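Local coordinates for protein lactococcal phage P2 ORF15 (PDB 2WZP) that probably serves as the distal tail protein (Dit) of the phage, a building block of the baseplate at the tail tip, at residues W164-N169 against I319-D324; F119-Y124 against Y132-L137; E168-D173 against S216-K221. All blocks are in the same frame, centred on the assembly; numbering follows the deposited sequence.

Contact 1: W164-N169 against I319-D324; sequences WYTYEN and IKRKAD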
loop_
_atom_site.group_PDB
_atom_site.type_symbol
_atom_site.label_atom_id
_atom_site.label_comp_id
_atom_site.label_asym_id
_atom_site.label_seq_id
_atom_site.Cartn_x
_atom_site.Cartn_y
_atom_site.Cartn_z
ATOM N N TRP M 164 -16.912 -31.617 13.275
ATOM C CA TRP M 164 -18.016 -32.230 12.581
ATOM C C TRP M 164 -18.344 -33.627 13.093
ATOM O O TRP M 164 -17.651 -34.582 12.860
ATOM C CB TRP M 164 -17.879 -32.131 11.082
ATOM C CG TRP M 164 -17.734 -30.734 10.553
ATOM C CD1 TRP M 164 -17.128 -30.381 9.414
ATOM C CD2 TRP M 164 -18.176 -29.520 11.154
ATOM N NE1 TRP M 164 -17.166 -29.045 9.245
ATOM C CE2 TRP M 164 -17.807 -28.487 10.307
ATOM C CE3 TRP M 164 -18.847 -29.209 12.328
ATOM C CZ2 TRP M 164 -18.080 -27.170 10.588
ATOM C CZ3 TRP M 164 -19.117 -27.910 12.599
ATOM C CH2 TRP M 164 -18.733 -26.903 11.741
ATOM N N TYR M 165 -19.372 -33.670 13.925
ATOM C CA TYR M 165 -19.885 -34.894 14.476
ATOM C C TYR M 165 -21.383 -34.784 14.643
ATOM O O TYR M 165 -21.955 -33.697 14.556
ATOM C CB TYR M 165 -19.177 -35.267 15.802
ATOM C CG TYR M 165 -19.561 -34.468 17.029
ATOM C CD1 TYR M 165 -20.658 -34.831 17.809
ATOM C CD2 TYR M 165 -18.806 -33.375 17.433
ATOM C CE1 TYR M 165 -20.997 -34.115 18.951
ATOM C CE2 TYR M 165 -19.138 -32.648 18.568
ATOM C CZ TYR M 165 -20.222 -33.028 19.337
ATOM O OH TYR M 165 -20.551 -32.283 20.449
ATOM N N THR M 166 -22.003 -35.937 14.852
ATOM C CA THR M 166 -23.398 -36.169 15.164
ATOM C C THR M 166 -23.373 -37.329 16.114
ATOM O O THR M 166 -22.375 -38.065 16.174
ATOM C CB THR M 166 -24.275 -36.496 13.930
ATOM O OG1 THR M 166 -23.798 -37.658 13.272
ATOM C CG2 THR M 166 -24.395 -35.349 12.959
ATOM N N TYR M 167 -24.465 -37.504 16.853
ATOM C CA TYR M 167 -24.566 -38.627 17.760
ATOM C C TYR M 167 -25.493 -39.625 17.174
ATOM O O TYR M 167 -26.498 -39.276 16.543
ATOM C CB TYR M 167 -25.043 -38.197 19.152
ATOM C CG TYR M 167 -23.965 -37.610 20.040
ATOM C CD1 TYR M 167 -22.870 -38.374 20.437
ATOM C CD2 TYR M 167 -24.083 -36.316 20.551
ATOM C CE1 TYR M 167 -21.874 -37.839 21.254
ATOM C CE2 TYR M 167 -23.120 -35.789 21.413
ATOM C CZ TYR M 167 -22.008 -36.551 21.747
ATOM O OH TYR M 167 -21.056 -36.072 22.605
ATOM N N GLU M 168 -25.155 -40.884 17.374
ATOM C CA GLU M 168 -25.982 -41.997 16.943
ATOM C C GLU M 168 -26.166 -42.889 18.138
ATOM O O GLU M 168 -25.193 -43.350 18.739
ATOM C CB GLU M 168 -25.329 -42.752 15.777
ATOM C CG GLU M 168 -26.193 -43.866 15.203
ATOM C CD GLU M 168 -25.521 -44.797 14.210
ATOM O OE1 GLU M 168 -26.245 -45.624 13.612
ATOM O OE2 GLU M 168 -24.280 -44.717 14.031
ATOM N N ASN M 169 -27.413 -43.158 18.467
ATOM C CA ASN M 169 -27.779 -44.046 19.583
ATOM C C ASN M 169 -28.150 -45.411 19.044
ATOM O O ASN M 169 -28.954 -45.500 18.125
ATOM C CB ASN M 169 -28.880 -43.421 20.408
ATOM C CG ASN M 169 -28.349 -42.280 21.250
ATOM O OD1 ASN M 169 -28.071 -42.448 22.431
ATOM N ND2 ASN M 169 -28.088 -41.116 20.652
ATOM N N ILE M 319 -22.660 -43.148 19.917
ATOM C CA ILE M 319 -21.514 -43.044 19.015
ATOM C C ILE M 319 -21.354 -41.656 18.504
ATOM O O ILE M 319 -22.338 -41.024 18.124
ATOM C CB ILE M 319 -21.650 -44.081 17.893
ATOM C CG1 ILE M 319 -21.669 -45.510 18.486
ATOM C CG2 ILE M 319 -20.553 -43.928 16.857
ATOM C CD1 ILE M 319 -22.748 -46.291 18.074
ATOM N N LYS M 320 -20.098 -41.167 18.517
ATOM C CA LYS M 320 -19.759 -39.850 18.027
ATOM C C LYS M 320 -19.270 -40.054 16.607
ATOM O O LYS M 320 -18.102 -40.389 16.386
ATOM C CB LYS M 320 -18.723 -39.168 18.932
ATOM C CG LYS M 320 -18.789 -37.665 18.827
ATOM C CD LYS M 320 -17.557 -36.993 19.409
ATOM C CE LYS M 320 -17.803 -36.160 20.645
ATOM N NZ LYS M 320 -16.524 -35.619 21.152
ATOM N N ARG M 321 -20.200 -39.918 15.636
ATOM C CA ARG M 321 -19.922 -40.085 14.196
ATOM C C ARG M 321 -19.018 -38.970 13.685
ATOM O O ARG M 321 -19.050 -37.896 14.245
ATOM C CB ARG M 321 -21.227 -40.163 13.405
ATOM C CG ARG M 321 -22.105 -41.335 13.844
ATOM C CD ARG M 321 -23.289 -41.584 12.963
ATOM N NE ARG M 321 -22.981 -41.816 11.562
ATOM C CZ ARG M 321 -23.445 -42.838 10.857
ATOM N NH1 ARG M 321 -23.143 -42.954 9.572
ATOM N NH2 ARG M 321 -24.246 -43.737 11.421
ATOM N N LYS M 322 -18.189 -39.223 12.668
ATOM C CA LYS M 322 -17.164 -38.292 12.188
ATOM C C LYS M 322 -17.323 -37.911 10.724
ATOM O O LYS M 322 -17.630 -38.765 9.896
ATOM C CB LYS M 322 -15.779 -38.944 12.438
ATOM C CG LYS M 322 -14.522 -38.209 11.926
ATOM C CD LYS M 322 -13.282 -38.920 12.405
ATOM C CE LYS M 322 -12.019 -38.128 12.298
ATOM N NZ LYS M 322 -11.302 -38.429 11.054
ATOM N N ALA M 323 -17.050 -36.632 10.401
ATOM C CA ALA M 323 -17.027 -36.066 9.060
ATOM C C ALA M 323 -15.998 -34.960 9.095
ATOM O O ALA M 323 -16.209 -33.983 9.799
ATOM C CB ALA M 323 -18.392 -35.515 8.697
ATOM N N ASP M 324 -14.869 -35.109 8.395
ATOM C CA ASP M 324 -13.810 -34.083 8.427
ATOM C C ASP M 324 -14.243 -32.787 7.715
ATOM O O ASP M 324 -13.765 -31.690 8.057
ATOM C CB ASP M 324 -12.492 -34.611 7.788
ATOM C CG ASP M 324 -11.881 -35.852 8.403
ATOM O OD1 ASP M 324 -11.270 -36.638 7.649
ATOM O OD2 ASP M 324 -11.938 -35.990 9.652
#
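E168 and I319 form an antiparallel hydrogen-bonded pair. E168 N donates to I319 O at 2.9 Å, and I319 N donates to E168 O at 2.8 Å. R321 N gives its hydrogen to T166 O. A323 N hydrogen-bonds to W164 O at 3.3 Å. On the face of T166, E168 and R321, E168 CG lies anti to the backbone N (chi1 -175°), and the extended chain brings OE2 to the edge of the R321 guanidinium, near its plane. The salt bridge from E168 OE2 to R321 NH2 (2.8 Å) is bent and weak, with carboxylate and guanidinium planes 48° apart. The segments are neighbouring antiparallel strands of the C-terminal-domain sheet, and 165-173 is one of its two edge strands within the chain. At its start W164 and Y165 both face Y132, a G1 beta bulge. On the other face K320 CE sits over the Y165 ring centre, a CH-pi contact at 4.0 Å. K320 NZ makes a cation-pi contact with the Y165 ring, 4.9 Å from its centroid. Both polar ends find their main partner in D134: K320 NZ by salt bridge, Y165 OH by hydrogen bond. K322 NZ makes salt bridges to E223, its main partner, and to D324 OD2.

Contact 2: F119-Y124 against Y132-L137; sequences FVTLEY and YADLAL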
loop_
_atom_site.group_PDB
_atom_site.type_symbol
_atom_site.label_atom_id
_atom_site.label_comp_id
_atom_site.label_asym_id
_atom_site.label_seq_id
_atom_site.Cartn_x
_atom_site.Cartn_y
_atom_site.Cartn_z
ATOM N N PHE M 119 -14.998 -27.068 27.417
ATOM C CA PHE M 119 -15.220 -26.838 25.993
ATOM C C PHE M 119 -16.706 -26.464 25.834
ATOM O O PHE M 119 -17.533 -26.686 26.728
ATOM C CB PHE M 119 -14.869 -28.103 25.135
ATOM C CG PHE M 119 -15.837 -29.249 25.313
ATOM C CD1 PHE M 119 -16.886 -29.437 24.422
ATOM C CD2 PHE M 119 -15.758 -30.087 26.427
ATOM C CE1 PHE M 119 -17.832 -30.457 24.627
ATOM C CE2 PHE M 119 -16.688 -31.110 26.620
ATOM C CZ PHE M 119 -17.723 -31.283 25.722
ATOM N N VAL M 120 -17.022 -25.946 24.667
ATOM C CA VAL M 120 -18.321 -25.482 24.231
ATOM C C VAL M 120 -18.574 -26.168 22.855
ATOM O O VAL M 120 -17.621 -26.643 22.201
ATOM C CB VAL M 120 -18.226 -23.926 24.233
ATOM C CG1 VAL M 120 -18.358 -23.280 22.856
ATOM C CG2 VAL M 120 -19.171 -23.319 25.234
ATOM N N THR M 121 -19.852 -26.294 22.458
ATOM C CA THR M 121 -20.208 -26.963 21.198
ATOM C C THR M 121 -20.917 -26.034 20.225
ATOM O O THR M 121 -21.975 -25.473 20.548
ATOM C CB THR M 121 -21.053 -28.233 21.484
ATOM O OG1 THR M 121 -20.268 -29.152 22.229
ATOM C CG2 THR M 121 -21.516 -28.916 20.229
ATOM N N LEU M 122 -20.359 -25.914 19.024
ATOM C CA LEU M 122 -20.983 -25.154 17.952
ATOM C C LEU M 122 -21.889 -26.094 17.131
ATOM O O LEU M 122 -21.463 -27.168 16.703
ATOM C CB LEU M 122 -19.916 -24.495 17.052
ATOM C CG LEU M 122 -20.398 -23.768 15.786
ATOM C CD1 LEU M 122 -20.947 -22.381 16.128
ATOM C CD2 LEU M 122 -19.268 -23.664 14.794
ATOM N N GLU M 123 -23.140 -25.693 16.955
ATOM C CA GLU M 123 -24.104 -26.397 16.122
ATOM C C GLU M 123 -24.109 -25.673 14.767
ATOM O O GLU M 123 -24.184 -24.456 14.713
ATOM C CB GLU M 123 -25.481 -26.376 16.777
ATOM C CG GLU M 123 -26.547 -27.071 15.964
ATOM C CD GLU M 123 -27.922 -27.053 16.595
ATOM O OE1 GLU M 123 -28.019 -27.084 17.845
ATOM O OE2 GLU M 123 -28.910 -27.019 15.828
ATOM N N TYR M 124 -23.960 -26.412 13.692
ATOM C CA TYR M 124 -23.910 -25.892 12.325
ATOM C C TYR M 124 -25.032 -26.601 11.568
ATOM O O TYR M 124 -24.968 -27.813 11.332
ATOM C CB TYR M 124 -22.527 -26.189 11.716
ATOM C CG TYR M 124 -22.292 -25.808 10.271
ATOM C CD1 TYR M 124 -22.945 -24.720 9.696
ATOM C CD2 TYR M 124 -21.327 -26.461 9.509
ATOM C CE1 TYR M 124 -22.666 -24.315 8.389
ATOM C CE2 TYR M 124 -21.012 -26.042 8.216
ATOM C CZ TYR M 124 -21.691 -24.974 7.654
ATOM O OH TYR M 124 -21.366 -24.568 6.380
ATOM N N TYR M 132 -22.048 -30.822 14.627
ATOM C CA TYR M 132 -21.483 -30.179 15.793
ATOM C C TYR M 132 -19.972 -30.168 15.772
ATOM O O TYR M 132 -19.344 -31.013 15.133
ATOM C CB TYR M 132 -21.988 -30.887 17.055
ATOM C CG TYR M 132 -23.497 -30.944 17.133
ATOM C CD1 TYR M 132 -24.221 -29.924 17.742
ATOM C CD2 TYR M 132 -24.208 -32.021 16.592
ATOM C CE1 TYR M 132 -25.612 -29.966 17.811
ATOM C CE2 TYR M 132 -25.602 -32.049 16.616
ATOM C CZ TYR M 132 -26.300 -31.022 17.237
ATOM O OH TYR M 132 -27.676 -31.036 17.333
ATOM N N ALA M 133 -19.387 -29.203 16.500
ATOM C CA ALA M 133 -17.949 -29.091 16.673
ATOM C C ALA M 133 -17.680 -28.732 18.106
ATOM O O ALA M 133 -18.218 -27.737 18.576
ATOM C CB ALA M 133 -17.364 -28.019 15.744
ATOM N N ASP M 134 -16.894 -29.546 18.828
ATOM C CA ASP M 134 -16.459 -29.227 20.199
ATOM C C ASP M 134 -15.267 -28.311 20.041
ATOM O O ASP M 134 -14.293 -28.664 19.359
ATOM C CB ASP M 134 -16.061 -30.475 20.997
ATOM C CG ASP M 134 -17.199 -31.418 21.258
ATOM O OD1 ASP M 134 -18.386 -30.972 21.156
ATOM O OD2 ASP M 134 -16.924 -32.589 21.611
ATOM N N LEU M 135 -15.384 -27.107 20.616
ATOM C CA LEU M 135 -14.396 -26.032 20.522
ATOM C C LEU M 135 -13.916 -25.552 21.890
ATOM O O LEU M 135 -14.603 -25.705 22.905
ATOM C CB LEU M 135 -15.073 -24.833 19.822
ATOM C CG LEU M 135 -15.695 -25.047 18.444
ATOM C CD1 LEU M 135 -16.395 -23.793 17.985
ATOM C CD2 LEU M 135 -14.626 -25.461 17.405
ATOM N N ALA M 136 -12.762 -24.908 21.900
ATOM C CA ALA M 136 -12.177 -24.303 23.085
ATOM C C ALA M 136 -11.738 -22.901 22.649
ATOM O O ALA M 136 -11.107 -22.744 21.603
ATOM C CB ALA M 136 -10.987 -25.114 23.546
ATOM N N LEU M 137 -12.131 -21.880 23.419
ATOM C CA LEU M 137 -11.784 -20.501 23.165
ATOM C C LEU M 137 -10.244 -20.390 23.091
ATOM O O LEU M 137 -9.534 -20.961 23.935
ATOM C CB LEU M 137 -12.357 -19.678 24.324
ATOM C CG LEU M 137 -12.329 -18.133 24.300
ATOM C CD1 LEU M 137 -11.030 -17.549 24.773
ATOM C CD2 LEU M 137 -12.973 -17.533 23.121
HETATM O O HOH W 1 -29.270 -29.443 18.947
#
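F119 lays its ring obliquely against D134, with F119 CE1 3.6 Å from D134 OD1. Its CG takes the position between the backbone N and the carbonyl carbon (chi1 70°), which turns the ring toward that carboxylate. V120 and L135 are joined by backbone hydrogen bonds in both directions, V120 N to L135 O and L135 N to V120 O. T121 runs alongside D134, and T121 OG1 donates to D134 OD1 at 2.8 Å. The hydroxyl meets the carboxylate on its anti side, 32° out of plane. The methyl CG2 of T121 rests on Y132 CB at 3.8 Å. L122 pairs with A133 through both backbone bonds, while L122 CB packs on L135 CD1 at 3.7 Å. E123 extends beside the Y132 side chain, E123 CG touching Y132 CE1 at 3.6 Å. A water links their ends: it donates to E123 OE1 and lies 2.8 Å from Y132 OH, in the plane of the ring. E123 OE1 is also bonded to H36, and OE2 to Q130. These strands form an antiparallel beta hairpin of the N-terminal domain. Two hydroxyls, of T121 and Y165, and the K320 ammonium group bind the buried D134 carboxylate, which probably favours its ionised form.

Contact 3: E168-D173 against S216-K221; sequences ENLTFD and SRWDIK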
loop_
_atom_site.group_PDB
_atom_site.type_symbol
_atom_site.label_atom_id
_atom_site.label_comp_id
_atom_site.label_asym_id
_atom_site.label_seq_id
_atom_site.Cartn_x
_atom_site.Cartn_y
_atom_site.Cartn_z
ATOM N N GLU M 168 -25.155 -40.884 17.374
ATOM C CA GLU M 168 -25.982 -41.997 16.943
ATOM C C GLU M 168 -26.166 -42.889 18.138
ATOM O O GLU M 168 -25.193 -43.350 18.739
ATOM C CB GLU M 168 -25.329 -42.752 15.777
ATOM C CG GLU M 168 -26.193 -43.866 15.203
ATOM C CD GLU M 168 -25.521 -44.797 14.210
ATOM O OE1 GLU M 168 -26.245 -45.624 13.612
ATOM O OE2 GLU M 168 -24.280 -44.717 14.031
ATOM N N ASN M 169 -27.413 -43.158 18.467
ATOM C CA ASN M 169 -27.779 -44.046 19.583
ATOM C C ASN M 169 -28.150 -45.411 19.044
ATOM O O ASN M 169 -28.954 -45.500 18.125
ATOM C CB ASN M 169 -28.880 -43.421 20.408
ATOM C CG ASN M 169 -28.349 -42.280 21.250
ATOM O OD1 ASN M 169 -28.071 -42.448 22.431
ATOM N ND2 ASN M 169 -28.088 -41.116 20.652
ATOM N N LEU M 170 -27.439 -46.449 19.500
ATOM C CA LEU M 170 -27.623 -47.841 19.088
ATOM C C LEU M 170 -27.707 -48.765 20.294
ATOM O O LEU M 170 -26.907 -48.658 21.227
ATOM C CB LEU M 170 -26.454 -48.323 18.218
ATOM C CG LEU M 170 -26.196 -47.679 16.858
ATOM C CD1 LEU M 170 -25.018 -48.329 16.192
ATOM C CD2 LEU M 170 -27.407 -47.807 15.945
ATOM N N THR M 171 -28.651 -49.700 20.246
ATOM C CA THR M 171 -28.866 -50.729 21.259
ATOM C C THR M 171 -28.519 -52.090 20.654
ATOM O O THR M 171 -28.945 -52.396 19.538
ATOM C CB THR M 171 -30.332 -50.740 21.721
ATOM O OG1 THR M 171 -30.729 -49.426 22.088
ATOM C CG2 THR M 171 -30.559 -51.677 22.883
ATOM N N PHE M 172 -27.752 -52.896 21.395
ATOM C CA PHE M 172 -27.381 -54.249 21.005
ATOM C C PHE M 172 -27.956 -55.187 22.055
ATOM O O PHE M 172 -27.767 -54.947 23.246
ATOM C CB PHE M 172 -25.863 -54.382 20.886
ATOM C CG PHE M 172 -25.230 -53.213 20.183
ATOM C CD1 PHE M 172 -25.348 -53.062 18.805
ATOM C CD2 PHE M 172 -24.494 -52.270 20.896
ATOM C CE1 PHE M 172 -24.773 -51.965 18.157
ATOM C CE2 PHE M 172 -23.889 -51.196 20.247
ATOM C CZ PHE M 172 -24.045 -51.040 18.881
ATOM N N ASP M 173 -28.732 -56.189 21.614
ATOM C CA ASP M 173 -29.392 -57.148 22.495
ATOM C C ASP M 173 -28.983 -58.566 22.139
ATOM O O ASP M 173 -29.107 -58.962 20.985
ATOM C CB ASP M 173 -30.915 -57.032 22.355
ATOM C CG ASP M 173 -31.551 -55.966 23.209
ATOM O OD1 ASP M 173 -31.896 -56.269 24.371
ATOM O OD2 ASP M 173 -31.802 -54.864 22.684
ATOM N N SER M 216 -27.283 -58.107 18.275
ATOM C CA SER M 216 -26.347 -57.821 19.367
ATOM C C SER M 216 -25.067 -57.180 18.813
ATOM O O SER M 216 -24.130 -56.947 19.560
ATOM C CB SER M 216 -25.983 -59.118 20.085
ATOM O OG SER M 216 -25.175 -59.938 19.254
ATOM N N ARG M 217 -25.024 -56.926 17.513
ATOM C CA ARG M 217 -23.847 -56.435 16.820
ATOM C C ARG M 217 -23.980 -55.069 16.221
ATOM O O ARG M 217 -25.052 -54.675 15.769
ATOM C CB ARG M 217 -23.471 -57.393 15.703
ATOM C CG ARG M 217 -22.999 -58.763 16.169
ATOM C CD ARG M 217 -22.200 -59.428 15.083
ATOM N NE ARG M 217 -22.889 -59.355 13.807
ATOM C CZ ARG M 217 -23.586 -60.362 13.303
ATOM N NH1 ARG M 217 -23.657 -61.519 13.952
ATOM N NH2 ARG M 217 -24.210 -60.227 12.144
ATOM N N TRP M 218 -22.846 -54.390 16.144
ATOM C CA TRP M 218 -22.689 -53.101 15.508
ATOM C C TRP M 218 -22.055 -53.375 14.164
ATOM O O TRP M 218 -20.974 -53.952 14.103
ATOM C CB TRP M 218 -21.772 -52.207 16.354
ATOM C CG TRP M 218 -21.577 -50.807 15.855
ATOM C CD1 TRP M 218 -22.229 -50.191 14.822
ATOM C CD2 TRP M 218 -20.678 -49.829 16.403
ATOM N NE1 TRP M 218 -21.759 -48.907 14.666
ATOM C CE2 TRP M 218 -20.809 -48.658 15.627
ATOM C CE3 TRP M 218 -19.757 -49.835 17.471
ATOM C CZ2 TRP M 218 -20.040 -47.512 15.872
ATOM C CZ3 TRP M 218 -19.016 -48.685 17.731
ATOM C CH2 TRP M 218 -19.156 -47.546 16.935
ATOM N N ASP M 219 -22.740 -52.987 13.091
ATOM C CA ASP M 219 -22.232 -53.124 11.731
ATOM C C ASP M 219 -21.564 -51.787 11.400
ATOM O O ASP M 219 -22.239 -50.770 11.165
ATOM C CB ASP M 219 -23.366 -53.491 10.765
ATOM C CG ASP M 219 -22.960 -53.591 9.315
ATOM O OD1 ASP M 219 -21.851 -54.119 9.036
ATOM O OD2 ASP M 219 -23.753 -53.168 8.454
ATOM N N ILE M 220 -20.229 -51.772 11.522
ATOM C CA ILE M 220 -19.446 -50.563 11.352
ATOM C C ILE M 220 -19.137 -50.334 9.886
ATOM O O ILE M 220 -18.433 -51.137 9.271
ATOM C CB ILE M 220 -18.212 -50.561 12.282
ATOM C CG1 ILE M 220 -18.639 -50.805 13.741
ATOM C CG2 ILE M 220 -17.404 -49.250 12.141
ATOM C CD1 ILE M 220 -17.665 -51.579 14.547
ATOM N N LYS M 221 -19.709 -49.253 9.316
ATOM C CA LYS M 221 -19.557 -48.890 7.908
ATOM C C LYS M 221 -18.914 -47.516 7.747
ATOM O O LYS M 221 -18.430 -47.197 6.660
ATOM C CB LYS M 221 -20.916 -48.935 7.170
ATOM C CG LYS M 221 -21.815 -50.139 7.486
ATOM C CD LYS M 221 -22.192 -51.038 6.284
ATOM C CE LYS M 221 -21.139 -52.038 5.813
ATOM N NZ LYS M 221 -20.639 -52.973 6.858
HETATM O O HOH W 2 -21.817 -45.831 13.016
#
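Two antiparallel sheets of the C-terminal domain face each other here, and the contact joins an outermost strand of each in a beta sandwich. This is consistent with the galectin-like fold of Dit C-terminal domains. Strand 165-173 borders the larger sheet and strand 218-220 the smaller one. L170 sends its CD1 branch over one face of the W218 indole, meeting the side chain at about a right angle. L170 CD1 is 3.6 Å from W218 CD1 and 3.9 Å from the centroid of the five-membered ring, a CH-pi contact. I220 CG1 covers the opposite face of the same indole. F172 comes in obliquely beside W218, and F172 CE1 touches W218 CB at 3.5 Å. The planes of the F172 ring and the indole's five-membered ring are inclined by 31°. CG of W218 lies anti to the backbone N (chi1 -177°), which extends the indole past F172 to L170. F172 CB also rests on S216 O at 3.4 Å. A water donates to E168 OE2 at 2.9 Å and weakly accepts from W218 NE1 at 3.5 Å, lying in the indole plane. S216 OG bonds to the backbone O of D213. Around the contact, strand 312-322 brings I319 against L170 and W218 and sets F317 edge-to-face with F172. Strand 305-310 adds M307 against F172 and W218, and strand 240-246 adds F244 against W218 and I220.

How the contacts relate
From the N terminus, contact 2 closes first, across the short turn of the hairpin 120-125/130-140 in the N-terminal domain. The chain then enters strand 165-173, from which contacts 1 and 3 both start, sharing E168 and N169. Contact 3 closes earlier, at 216-221, and so falls within the long span of contact 1, which ends only at 319-324 near the C terminus. Contact 1 holds neighbouring strands of one sheet together, and contact 3 ties that sheet to the opposing one. The two meet at I319. Contacts 1 and 2 meet across the two domains, where W164 packs on Y124 and Y165 O bonds to Y132 N. Contacts 2 and 3 do not touch.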